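Local coordinates for protein archease (PDB 1J5U) that probably activates the tRNA-splicing ligase complex by promoting guanylylation of its catalytic subunit RtcB, and binds a calcium ion, at residues 34-39 / 71-76; 44-49 / 109-114; 57-62 / 95-100; 78-83 / 101-106. All coordinates share one frame; numbering follows the deposited sequence.

Helix 32-47 opens two contacts, with 34-39 in interaction 1 and 44-49 in interaction 2, and strand 54-61 then opens interaction 3 with 57-62. Helix 66-81 closes interaction 1 through 71-76 and, at its end, opens interaction 4 with 78-83. Strand 95-105 closes interaction 3 with 95-100 and then interaction 4 with 101-106, before 109-114 closes interaction 2. Interaction 1 therefore crosses both 2 and 3, interaction 3 crosses 4, and interactions 3 and 4 both fall within the span of interaction 2. Together they pair the two helices, lay helix 66-81 against the sheet holding 54-61 and 95-105, and fasten the end of helix 32-47 to the segment leading into strand 113-124.

Interaction 1 (34-39 / 71-76); sequences ELLEEA and DTVNDW
Leu36 meets three residues of helix 66-81. Its CD2 lies 3.8 Å from Val73 CG2 and just as far from Thr72 CG2, the Leu36 and Val73 side chains sliding past each other in opposite directions while Leu36 and Thr72 cross at about a right angle. Leu36 CB also lies 3.8 Å from Trp76 CH2, and its carbonyl O comes to the edge of the indole, 3.3 Å from Trp76 CZ3 and close to the ring plane. One turn later, Ala39 sets its CB 3.6 Å from Val73 CG2, the closest apolar touch between the segments, and approaches Trp76 CZ3 obliquely at 4.1 Å. The segment axes stay 10.8 Å apart at -28°, Leu36 and Trp76 spanning the interval and Ala39 sitting where the backbones come nearest. Trp76 has CG anti to its carbonyl carbon (chi1 -68°), its indole reaching across to helix 32-47 with Thr72 CG2 over one ring face near the rim; Thr72 OG1 bonds to Ala68 O. The indole also meets Tyr60 edge-to-face and Phe100 with planes nearly perpendicular. An alanine in place of Trp76 would probably open a gap beside Leu36 and deprive Tyr60 and Phe100 of a ring partner. No hydrogen bond crosses this buried interface, so shape and apolar burial carry it, perhaps aided by the indole's C-H edge attracting the carbonyl oxygen.

Interaction 2 (44-49 / 109-114); sequences LEEEGI and TEIKAL
Ile111 N donates to Glu47 OE2 across 2.9 Å, nearly straight at 171° and on the anti lone pair of the carboxylate oxygen. The same OE2 accepts from a water at 2.6 Å, which also donates to Ile111 O, so that the carboxylate holds Ile111 directly at N and through the water at O. An alanine at Glu47 would probably leave Ile111 N without its acceptor and the water with only one of its two holds. Nearby, Thr109 N bonds to Glu46 O at 3.1 Å, and Thr109 OG1 gives a weak bond to Glu46 OE2. These grips fall where helix 32-47 ends in a Schellman motif, Gly48 turning out with positive phi. The facing segment leads into strand 113-124, where Lys112 and Ala113 both oppose Asp135 in a classic beta bulge. Asp135 and Thr136 bind calcium with His19 and Asp22, and the side chain of Thr109 lies about 9 Å from the ion. Farther out, Glu46 has CG anti to its backbone N (chi1 -178°), and that CG packs 3.6 Å from Ile111 CD1, the two side chains crossing at about a right angle. Glu47 CG rests 3.4 Å from Thr109 O, while Ile111 continues onto Phe134 of strand 127-135.

Interaction 3 (57-62 / 95-100); sequences EKMYPL and ELKVTF
Strands 54-61 and 95-105 are antiparallel neighbours in the sheet that packs against helices 32-47 and 66-81, and within these segments their directions differ by 153°. Lys58 with Val98 and Tyr60 with Leu96 are hydrogen-bonded pairs; in the second, Leu96 N reaches Tyr60 O over 2.7 Å at 172°. Met59 with Lys97 is the non-hydrogen-bonded pair between them, with Glu57-Thr99 and Pro61-Glu95 beyond.

The helix-facing side carries Lys58, Tyr60, Leu96 and Val98. Tyr60 crosses Val98 obliquely, its CD2 3.4 Å from Val98 CG2, and then reaches tip to tip toward Phe100, with Tyr60 OH 3.4 Å from Phe100 CZ at the edge of that ring. Val98 CG1 covers one face of the same phenyl group. Lys58 passes Phe100 CE1 with its CD at 3.8 Å on the way to salt bridges with Asp75 and Glu79 of helix 66-81. Leu62 CD1 adds a contact with Leu96 CD1 at 3.7 Å.

On the other side, Thr99 OG1 donates to Glu57 OE2 over 2.8 Å, the two side chains lying side by side. Glu57 OE1 and Lys97 NZ, 4.0 Å apart, are joined through a water instead of directly. Met59, present as selenomethionine, is bent at chi2 (-61°), and its SE lies 3.7 Å from Lys97 CB.

The outer face is thus mainly polar, while on the helix side rings and branched chains adjoin a polar cluster in which Asp75 takes both Lys58 NZ and Tyr60 OH; the lysine's charge would probably favour an ionised carboxylate there.

Interaction 4 (78-83 / 101-106); sequences LEISKG and RKIRKK
Gly83 takes a positive phi of 92°, and its carbonyl O accepts from Ile103 N. The bond is 3.0 Å long, its donor tilted out of the carbonyl plane. Lys102 starts out with CG anti to the backbone N (chi1 -168°), and the bend at chi2 (63°) places CD 3.2 Å from that same Gly83 O, so the aliphatic stem runs beside the carbonyl. Beyond it, the ammonium end makes a cation-pi contact with Trp84. At these backbone angles a CB on Gly83 would be jammed against Lys82 O and would also lie too close to Lys102 NZ as it stands, so the absence of a side chain suits both turn and lysine.

Ile103 CB and CG1 also lie against Gly83 O, each at 3.6 Å, and its CD1 goes on to Ile80. There it lies 3.8 Å from Ile80 O and 4.0 Å from Ile80 CG2, the two isoleucine side chains crossing at about a right angle. Lys106 brings NZ to 4.1 Å from the same Ile80 CG2, while its charge has a long, weak ion pair with Glu47. Ile49 touches Ile80, Ile103 and Lys106 in turn, joining the patch to the loop after helix 32-47.

Helix 66-81 thus ends in a Schellman motif, whose glycine carbonyl is spent on strand 95-105 just where the chain enters strand 84-92, its antiparallel neighbour: a helix stop leading directly into a beta pairing.

Interaction 1 (34-39 / 71-76)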
# COMPACT_ATOMS: atom_id res chain seq x y z
N GLU A 34 -7.55 -5.25 -7.87
CA GLU A 34 -6.72 -4.36 -8.69
C GLU A 34 -6.32 -3.10 -7.91
O GLU A 34 -5.27 -2.52 -8.17
CB GLU A 34 -7.42 -3.98 -10.00
CG GLU A 34 -7.55 -5.16 -10.96
CD GLU A 34 -7.98 -4.73 -12.36
OE1 GLU A 34 -8.39 -3.56 -12.56
OE2 GLU A 34 -7.91 -5.57 -13.26
N LEU A 35 -7.15 -2.66 -6.97
CA LEU A 35 -6.77 -1.52 -6.15
C LEU A 35 -5.60 -1.94 -5.27
O LEU A 35 -4.70 -1.15 -5.04
CB LEU A 35 -7.93 -1.04 -5.29
CG LEU A 35 -9.12 -0.52 -6.11
CD1 LEU A 35 -10.12 0.10 -5.17
CD2 LEU A 35 -8.64 0.55 -7.13
N LEU A 36 -5.62 -3.18 -4.78
CA LEU A 36 -4.50 -3.65 -3.95
C LEU A 36 -3.25 -3.79 -4.82
O LEU A 36 -2.14 -3.56 -4.34
CB LEU A 36 -4.82 -5.00 -3.28
CG LEU A 36 -5.69 -4.92 -2.02
CD1 LEU A 36 -6.11 -6.33 -1.59
CD2 LEU A 36 -4.92 -4.24 -0.89
N GLU A 37 -3.41 -4.18 -6.08
CA GLU A 37 -2.26 -4.30 -6.98
C GLU A 37 -1.66 -2.89 -7.14
O GLU A 37 -0.45 -2.72 -7.17
CB GLU A 37 -2.69 -4.83 -8.37
CG GLU A 37 -3.03 -6.35 -8.42
CD GLU A 37 -3.84 -6.74 -9.66
OE1 GLU A 37 -3.57 -6.21 -10.75
OE2 GLU A 37 -4.76 -7.59 -9.57
N GLU A 38 -2.53 -1.88 -7.25
CA GLU A 38 -2.04 -0.50 -7.38
C GLU A 38 -1.38 -0.01 -6.07
O GLU A 38 -0.40 0.75 -6.10
CB GLU A 38 -3.18 0.41 -7.82
CG GLU A 38 -3.50 0.28 -9.33
CD GLU A 38 -2.27 0.49 -10.20
OE1 GLU A 38 -1.39 1.27 -9.77
OE2 GLU A 38 -2.17 -0.10 -11.30
N ALA A 39 -1.89 -0.43 -4.92
CA ALA A 39 -1.27 -0.04 -3.63
C ALA A 39 0.13 -0.66 -3.63
O ALA A 39 1.12 -0.03 -3.23
CB ALA A 39 -2.09 -0.57 -2.43
N ASP A 71 -5.98 -2.59 6.59
CA ASP A 71 -5.25 -3.64 7.28
C ASP A 71 -4.26 -4.36 6.37
O ASP A 71 -3.17 -4.71 6.79
CB ASP A 71 -6.21 -4.71 7.83
CG ASP A 71 -7.06 -4.19 8.96
OD1 ASP A 71 -6.71 -3.12 9.49
OD2 ASP A 71 -8.05 -4.85 9.31
N THR A 72 -4.67 -4.63 5.14
CA THR A 72 -3.80 -5.35 4.21
C THR A 72 -2.57 -4.55 3.80
O THR A 72 -1.45 -5.04 3.85
CB THR A 72 -4.59 -5.74 2.95
OG1 THR A 72 -5.68 -6.59 3.32
CG2 THR A 72 -3.70 -6.48 1.94
N VAL A 73 -2.78 -3.32 3.35
CA VAL A 73 -1.65 -2.53 2.90
C VAL A 73 -0.71 -2.24 4.09
O VAL A 73 0.50 -2.25 3.94
CB VAL A 73 -2.15 -1.22 2.22
CG1 VAL A 73 -0.99 -0.30 1.89
CG2 VAL A 73 -2.97 -1.56 0.94
N ASN A 74 -1.26 -1.98 5.27
CA ASN A 74 -0.36 -1.70 6.39
C ASN A 74 0.39 -2.94 6.81
O ASN A 74 1.49 -2.83 7.33
CB ASN A 74 -1.11 -1.06 7.56
CG ASN A 74 -1.28 0.44 7.35
OD1 ASN A 74 -0.32 1.13 7.01
ND2 ASN A 74 -2.49 0.94 7.53
N ASP A 75 -0.18 -4.11 6.57
CA ASP A 75 0.55 -5.31 6.92
C ASP A 75 1.70 -5.45 5.93
O ASP A 75 2.78 -5.88 6.31
CB ASP A 75 -0.33 -6.56 6.89
CG ASP A 75 0.42 -7.76 7.42
OD1 ASP A 75 0.77 -8.67 6.65
OD2 ASP A 75 0.70 -7.76 8.62
N TRP A 76 1.49 -5.06 4.67
CA TRP A 76 2.55 -5.11 3.67
C TRP A 76 3.70 -4.19 4.07
O TRP A 76 4.86 -4.50 3.81
CB TRP A 76 2.05 -4.67 2.29
CG TRP A 76 1.07 -5.59 1.63
CD1 TRP A 76 0.69 -6.84 2.05
CD2 TRP A 76 0.33 -5.32 0.44
NE1 TRP A 76 -0.25 -7.36 1.20
CE2 TRP A 76 -0.49 -6.44 0.19
CE3 TRP A 76 0.28 -4.22 -0.45
CZ2 TRP A 76 -1.36 -6.52 -0.91
CZ3 TRP A 76 -0.59 -4.30 -1.56
CH2 TRP A 76 -1.39 -5.44 -1.77

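Interaction 2 (44-49 / 109-114)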
# COMPACT_ATOMS: atom_id res chain seq x y z
N LEU A 44 6.30 -0.18 -4.02
CA LEU A 44 7.54 -0.56 -4.71
C LEU A 44 8.20 0.64 -5.42
O LEU A 44 9.42 0.83 -5.36
CB LEU A 44 7.25 -1.63 -5.76
CG LEU A 44 6.70 -2.95 -5.21
CD1 LEU A 44 6.38 -3.91 -6.35
CD2 LEU A 44 7.73 -3.54 -4.27
N GLU A 45 7.38 1.42 -6.10
CA GLU A 45 7.85 2.58 -6.84
C GLU A 45 8.33 3.70 -5.92
O GLU A 45 9.43 4.22 -6.09
CB GLU A 45 6.73 3.08 -7.75
CG GLU A 45 6.89 4.52 -8.24
CD GLU A 45 5.59 5.05 -8.84
OE1 GLU A 45 5.07 4.40 -9.77
OE2 GLU A 45 5.10 6.10 -8.38
N GLU A 46 7.50 4.05 -4.94
CA GLU A 46 7.82 5.13 -4.02
C GLU A 46 9.07 4.82 -3.19
O GLU A 46 9.91 5.71 -2.95
CB GLU A 46 6.61 5.38 -3.11
CG GLU A 46 6.73 6.50 -2.12
CD GLU A 46 7.08 7.82 -2.77
OE1 GLU A 46 6.53 8.13 -3.85
OE2 GLU A 46 7.89 8.55 -2.19
N GLU A 47 9.21 3.57 -2.77
CA GLU A 47 10.37 3.17 -1.98
C GLU A 47 11.58 2.75 -2.82
O GLU A 47 12.65 2.49 -2.27
CB GLU A 47 9.99 2.05 -1.03
CG GLU A 47 8.94 2.46 0.00
CD GLU A 47 9.02 1.59 1.24
OE1 GLU A 47 9.48 0.44 1.11
OE2 GLU A 47 8.61 2.04 2.33
N GLY A 48 11.41 2.69 -4.13
CA GLY A 48 12.49 2.30 -5.03
C GLY A 48 13.03 0.91 -4.69
O GLY A 48 14.23 0.65 -4.75
N ILE A 49 12.11 0.01 -4.34
CA ILE A 49 12.48 -1.34 -3.96
C ILE A 49 12.99 -2.18 -5.11
O ILE A 49 12.42 -2.18 -6.20
CB ILE A 49 11.26 -2.05 -3.28
CG1 ILE A 49 10.97 -1.37 -1.95
CG2 ILE A 49 11.53 -3.55 -3.08
CD1 ILE A 49 9.64 -1.75 -1.31
N THR A 109 11.70 7.07 -0.76
CA THR A 109 11.02 7.58 0.41
C THR A 109 10.37 6.45 1.19
O THR A 109 9.51 5.75 0.66
CB THR A 109 9.92 8.58 0.01
OG1 THR A 109 10.38 9.37 -1.09
CG2 THR A 109 9.58 9.48 1.17
N GLU A 110 10.77 6.29 2.45
CA GLU A 110 10.21 5.25 3.30
C GLU A 110 8.76 5.58 3.66
O GLU A 110 8.47 6.65 4.19
CB GLU A 110 11.01 5.14 4.59
CG GLU A 110 12.52 5.04 4.39
CD GLU A 110 13.23 6.38 4.52
OE1 GLU A 110 12.97 7.30 3.70
OE2 GLU A 110 14.04 6.53 5.47
N ILE A 111 7.83 4.66 3.37
CA ILE A 111 6.44 4.89 3.71
C ILE A 111 6.17 4.26 5.07
O ILE A 111 6.43 3.07 5.27
CB ILE A 111 5.49 4.30 2.64
CG1 ILE A 111 5.58 5.13 1.36
CG2 ILE A 111 4.06 4.27 3.16
CD1 ILE A 111 4.75 4.59 0.18
N LYS A 112 5.67 5.07 6.00
CA LYS A 112 5.37 4.62 7.35
C LYS A 112 4.03 3.93 7.50
O LYS A 112 3.87 3.02 8.33
CB LYS A 112 5.38 5.82 8.31
CG LYS A 112 6.73 6.50 8.47
CD LYS A 112 6.61 7.67 9.44
CE LYS A 112 7.90 8.47 9.51
NZ LYS A 112 7.67 9.75 10.25
N ALA A 113 3.04 4.37 6.74
CA ALA A 113 1.73 3.78 6.84
C ALA A 113 0.75 4.33 5.82
O ALA A 113 0.94 5.42 5.26
CB ALA A 113 1.15 4.06 8.24
N LEU A 114 -0.31 3.55 5.60
CA LEU A 114 -1.41 4.00 4.77
C LEU A 114 -2.33 4.55 5.86
O LEU A 114 -2.55 3.88 6.88
CB LEU A 114 -2.11 2.84 4.06
CG LEU A 114 -3.44 3.24 3.42
CD1 LEU A 114 -3.22 4.28 2.29
CD2 LEU A 114 -4.10 1.99 2.85
O HOH W 1 7.08 0.82 3.97

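Interaction 3 (57-62 / 95-100)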
# COMPACT_ATOMS: atom_id res chain seq x y z
N GLU A 57 4.83 -16.29 1.20
CA GLU A 57 3.44 -15.95 0.95
C GLU A 57 2.56 -15.88 2.19
O GLU A 57 2.77 -16.59 3.18
CB GLU A 57 2.85 -16.95 -0.06
CG GLU A 57 3.66 -17.09 -1.33
CD GLU A 57 3.12 -18.14 -2.29
OE1 GLU A 57 2.80 -19.28 -1.87
OE2 GLU A 57 3.05 -17.83 -3.48
N LYS A 58 1.55 -15.01 2.13
CA LYS A 58 0.60 -14.83 3.22
C LYS A 58 -0.79 -14.69 2.62
O LYS A 58 -0.92 -14.33 1.44
CB LYS A 58 0.92 -13.58 4.04
CG LYS A 58 2.29 -13.60 4.68
CD LYS A 58 2.58 -12.30 5.42
CE LYS A 58 1.73 -12.18 6.68
NZ LYS A 58 2.11 -10.95 7.48
N MSE A 59 -1.80 -14.98 3.42
CA MSE A 59 -3.19 -14.89 3.01
C MSE A 59 -3.84 -13.65 3.63
O MSE A 59 -3.54 -13.27 4.77
CB MSE A 59 -4.00 -16.10 3.48
CG MSE A 59 -3.57 -17.45 2.96
SE MSE A 59 -3.66 -17.67 1.03
CE MSE A 59 -5.29 -16.85 0.73
N TYR A 60 -4.74 -13.04 2.88
CA TYR A 60 -5.49 -11.89 3.36
C TYR A 60 -6.93 -12.10 2.95
O TYR A 60 -7.21 -12.69 1.90
CB TYR A 60 -4.97 -10.59 2.73
CG TYR A 60 -3.57 -10.26 3.14
CD1 TYR A 60 -3.32 -9.60 4.33
CD2 TYR A 60 -2.49 -10.63 2.34
CE1 TYR A 60 -2.04 -9.31 4.73
CE2 TYR A 60 -1.19 -10.34 2.73
CZ TYR A 60 -0.98 -9.68 3.93
OH TYR A 60 0.30 -9.41 4.33
N PRO A 61 -7.88 -11.65 3.77
CA PRO A 61 -9.28 -11.82 3.41
C PRO A 61 -9.68 -10.92 2.23
O PRO A 61 -9.27 -9.75 2.15
CB PRO A 61 -10.01 -11.44 4.70
CG PRO A 61 -9.08 -10.41 5.31
CD PRO A 61 -7.74 -11.07 5.12
N LEU A 62 -10.44 -11.48 1.30
CA LEU A 62 -10.89 -10.71 0.16
C LEU A 62 -12.22 -10.10 0.61
O LEU A 62 -13.28 -10.66 0.39
CB LEU A 62 -11.08 -11.61 -1.06
CG LEU A 62 -11.54 -10.97 -2.38
CD1 LEU A 62 -10.74 -9.76 -2.70
CD2 LEU A 62 -11.41 -11.99 -3.51
N GLU A 95 -10.46 -15.08 -0.52
CA GLU A 95 -9.21 -14.63 0.07
C GLU A 95 -8.19 -14.32 -1.00
O GLU A 95 -8.33 -14.73 -2.13
CB GLU A 95 -8.61 -15.69 0.95
CG GLU A 95 -9.42 -16.09 2.14
CD GLU A 95 -8.73 -17.18 2.88
OE1 GLU A 95 -7.94 -16.86 3.80
OE2 GLU A 95 -8.95 -18.36 2.51
N LEU A 96 -7.14 -13.59 -0.61
CA LEU A 96 -6.09 -13.26 -1.55
C LEU A 96 -4.76 -13.80 -1.06
O LEU A 96 -4.36 -13.57 0.09
CB LEU A 96 -5.98 -11.74 -1.71
CG LEU A 96 -7.23 -11.07 -2.27
CD1 LEU A 96 -7.05 -9.56 -2.11
CD2 LEU A 96 -7.43 -11.44 -3.76
N LYS A 97 -4.09 -14.54 -1.94
CA LYS A 97 -2.77 -15.07 -1.63
C LYS A 97 -1.76 -14.09 -2.21
O LYS A 97 -1.70 -13.85 -3.43
CB LYS A 97 -2.55 -16.45 -2.25
CG LYS A 97 -1.11 -16.92 -2.15
CD LYS A 97 -0.84 -18.22 -2.93
CE LYS A 97 -1.24 -19.46 -2.17
NZ LYS A 97 -0.79 -20.72 -2.89
N VAL A 98 -0.97 -13.51 -1.31
CA VAL A 98 0.04 -12.53 -1.69
C VAL A 98 1.44 -13.15 -1.64
O VAL A 98 1.85 -13.69 -0.62
CB VAL A 98 -0.02 -11.31 -0.74
CG1 VAL A 98 1.14 -10.31 -1.04
CG2 VAL A 98 -1.37 -10.63 -0.91
N THR A 99 2.15 -13.10 -2.76
CA THR A 99 3.51 -13.61 -2.80
C THR A 99 4.42 -12.39 -2.60
O THR A 99 4.31 -11.40 -3.33
CB THR A 99 3.85 -14.25 -4.15
OG1 THR A 99 2.89 -15.26 -4.48
CG2 THR A 99 5.25 -14.90 -4.09
N PHE A 100 5.28 -12.46 -1.59
CA PHE A 100 6.25 -11.42 -1.32
C PHE A 100 7.61 -11.87 -1.86
O PHE A 100 7.84 -13.07 -2.03
CB PHE A 100 6.40 -11.19 0.19
CG PHE A 100 5.17 -10.66 0.86
CD1 PHE A 100 4.12 -11.52 1.19
CD2 PHE A 100 5.08 -9.32 1.20
CE1 PHE A 100 2.99 -11.05 1.85
CE2 PHE A 100 3.96 -8.83 1.85
CZ PHE A 100 2.91 -9.69 2.18
O HOH W 2 1.85 -21.18 -3.47

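Interaction 4 (78-83 / 101-106)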
# COMPACT_ATOMS: atom_id res chain seq x y z
N LEU A 78 4.52 -3.48 7.09
CA LEU A 78 5.19 -4.16 8.21
C LEU A 78 6.14 -5.17 7.60
O LEU A 78 7.31 -5.24 7.98
CB LEU A 78 4.17 -4.86 9.12
CG LEU A 78 4.71 -5.70 10.30
CD1 LEU A 78 5.59 -4.85 11.25
CD2 LEU A 78 3.53 -6.28 11.08
N GLU A 79 5.66 -5.94 6.62
CA GLU A 79 6.52 -6.92 5.97
C GLU A 79 7.71 -6.24 5.30
O GLU A 79 8.84 -6.78 5.31
CB GLU A 79 5.73 -7.73 4.92
CG GLU A 79 4.81 -8.79 5.53
CD GLU A 79 5.60 -9.85 6.29
OE1 GLU A 79 6.75 -10.13 5.89
OE2 GLU A 79 5.05 -10.41 7.27
N ILE A 80 7.47 -5.07 4.70
CA ILE A 80 8.56 -4.37 4.05
C ILE A 80 9.63 -4.03 5.12
O ILE A 80 10.82 -4.17 4.86
CB ILE A 80 8.07 -3.07 3.33
CG1 ILE A 80 7.41 -3.45 1.99
CG2 ILE A 80 9.27 -2.12 3.05
CD1 ILE A 80 6.76 -2.28 1.28
N SER A 81 9.21 -3.61 6.31
CA SER A 81 10.19 -3.30 7.36
C SER A 81 10.93 -4.57 7.78
O SER A 81 11.99 -4.49 8.41
CB SER A 81 9.52 -2.66 8.60
OG SER A 81 8.77 -3.58 9.39
N LYS A 82 10.40 -5.74 7.43
CA LYS A 82 11.05 -7.00 7.77
C LYS A 82 11.87 -7.50 6.60
O LYS A 82 12.42 -8.60 6.64
CB LYS A 82 10.00 -8.06 8.16
CG LYS A 82 9.28 -7.74 9.46
CD LYS A 82 8.28 -8.82 9.83
CE LYS A 82 7.61 -8.50 11.17
NZ LYS A 82 6.60 -9.55 11.54
N GLY A 83 11.95 -6.71 5.54
CA GLY A 83 12.71 -7.11 4.38
C GLY A 83 11.91 -7.85 3.31
O GLY A 83 12.50 -8.42 2.41
N ARG A 101 8.47 -10.91 -2.18
CA ARG A 101 9.83 -11.23 -2.63
C ARG A 101 10.79 -10.49 -1.70
O ARG A 101 10.48 -9.40 -1.19
CB ARG A 101 10.04 -10.86 -4.09
CG ARG A 101 9.63 -11.99 -5.04
CD ARG A 101 9.78 -11.62 -6.51
NE ARG A 101 11.18 -11.39 -6.88
CZ ARG A 101 11.59 -11.04 -8.10
NH1 ARG A 101 10.71 -10.88 -9.08
NH2 ARG A 101 12.88 -10.85 -8.33
N LYS A 102 11.94 -11.11 -1.45
CA LYS A 102 12.93 -10.53 -0.57
C LYS A 102 13.44 -9.25 -1.20
O LYS A 102 13.72 -9.20 -2.39
CB LYS A 102 14.10 -11.49 -0.35
CG LYS A 102 15.02 -11.08 0.76
CD LYS A 102 14.28 -11.08 2.10
CE LYS A 102 15.15 -10.46 3.20
NZ LYS A 102 14.47 -10.45 4.51
N ILE A 103 13.56 -8.21 -0.39
CA ILE A 103 14.04 -6.92 -0.86
C ILE A 103 15.56 -6.93 -0.97
O ILE A 103 16.25 -7.18 0.02
CB ILE A 103 13.62 -5.82 0.13
CG1 ILE A 103 12.09 -5.70 0.10
CG2 ILE A 103 14.35 -4.53 -0.16
CD1 ILE A 103 11.55 -4.73 1.15
N ARG A 104 16.09 -6.70 -2.17
CA ARG A 104 17.53 -6.67 -2.33
C ARG A 104 17.98 -5.33 -1.74
O ARG A 104 18.81 -5.28 -0.83
CB ARG A 104 17.92 -6.74 -3.80
CG ARG A 104 19.43 -6.95 -4.01
CD ARG A 104 19.79 -6.92 -5.48
NE ARG A 104 19.05 -7.92 -6.25
CZ ARG A 104 18.92 -7.90 -7.57
NH1 ARG A 104 19.48 -6.93 -8.28
NH2 ARG A 104 18.22 -8.85 -8.19
N LYS A 105 17.42 -4.24 -2.24
CA LYS A 105 17.74 -2.91 -1.73
C LYS A 105 16.60 -1.93 -1.98
O LYS A 105 15.69 -2.19 -2.77
CB LYS A 105 19.03 -2.39 -2.38
CG LYS A 105 19.02 -2.35 -3.89
CD LYS A 105 20.26 -1.63 -4.42
CE LYS A 105 20.40 -1.77 -5.93
NZ LYS A 105 20.59 -3.20 -6.33
N LYS A 106 16.66 -0.81 -1.26
CA LYS A 106 15.66 0.25 -1.37
C LYS A 106 16.37 1.58 -1.64
O LYS A 106 17.48 1.81 -1.16
CB LYS A 106 14.86 0.38 -0.08
CG LYS A 106 14.03 -0.83 0.27
CD LYS A 106 12.96 -0.48 1.31
CE LYS A 106 13.58 0.08 2.58
NZ LYS A 106 12.54 0.33 3.61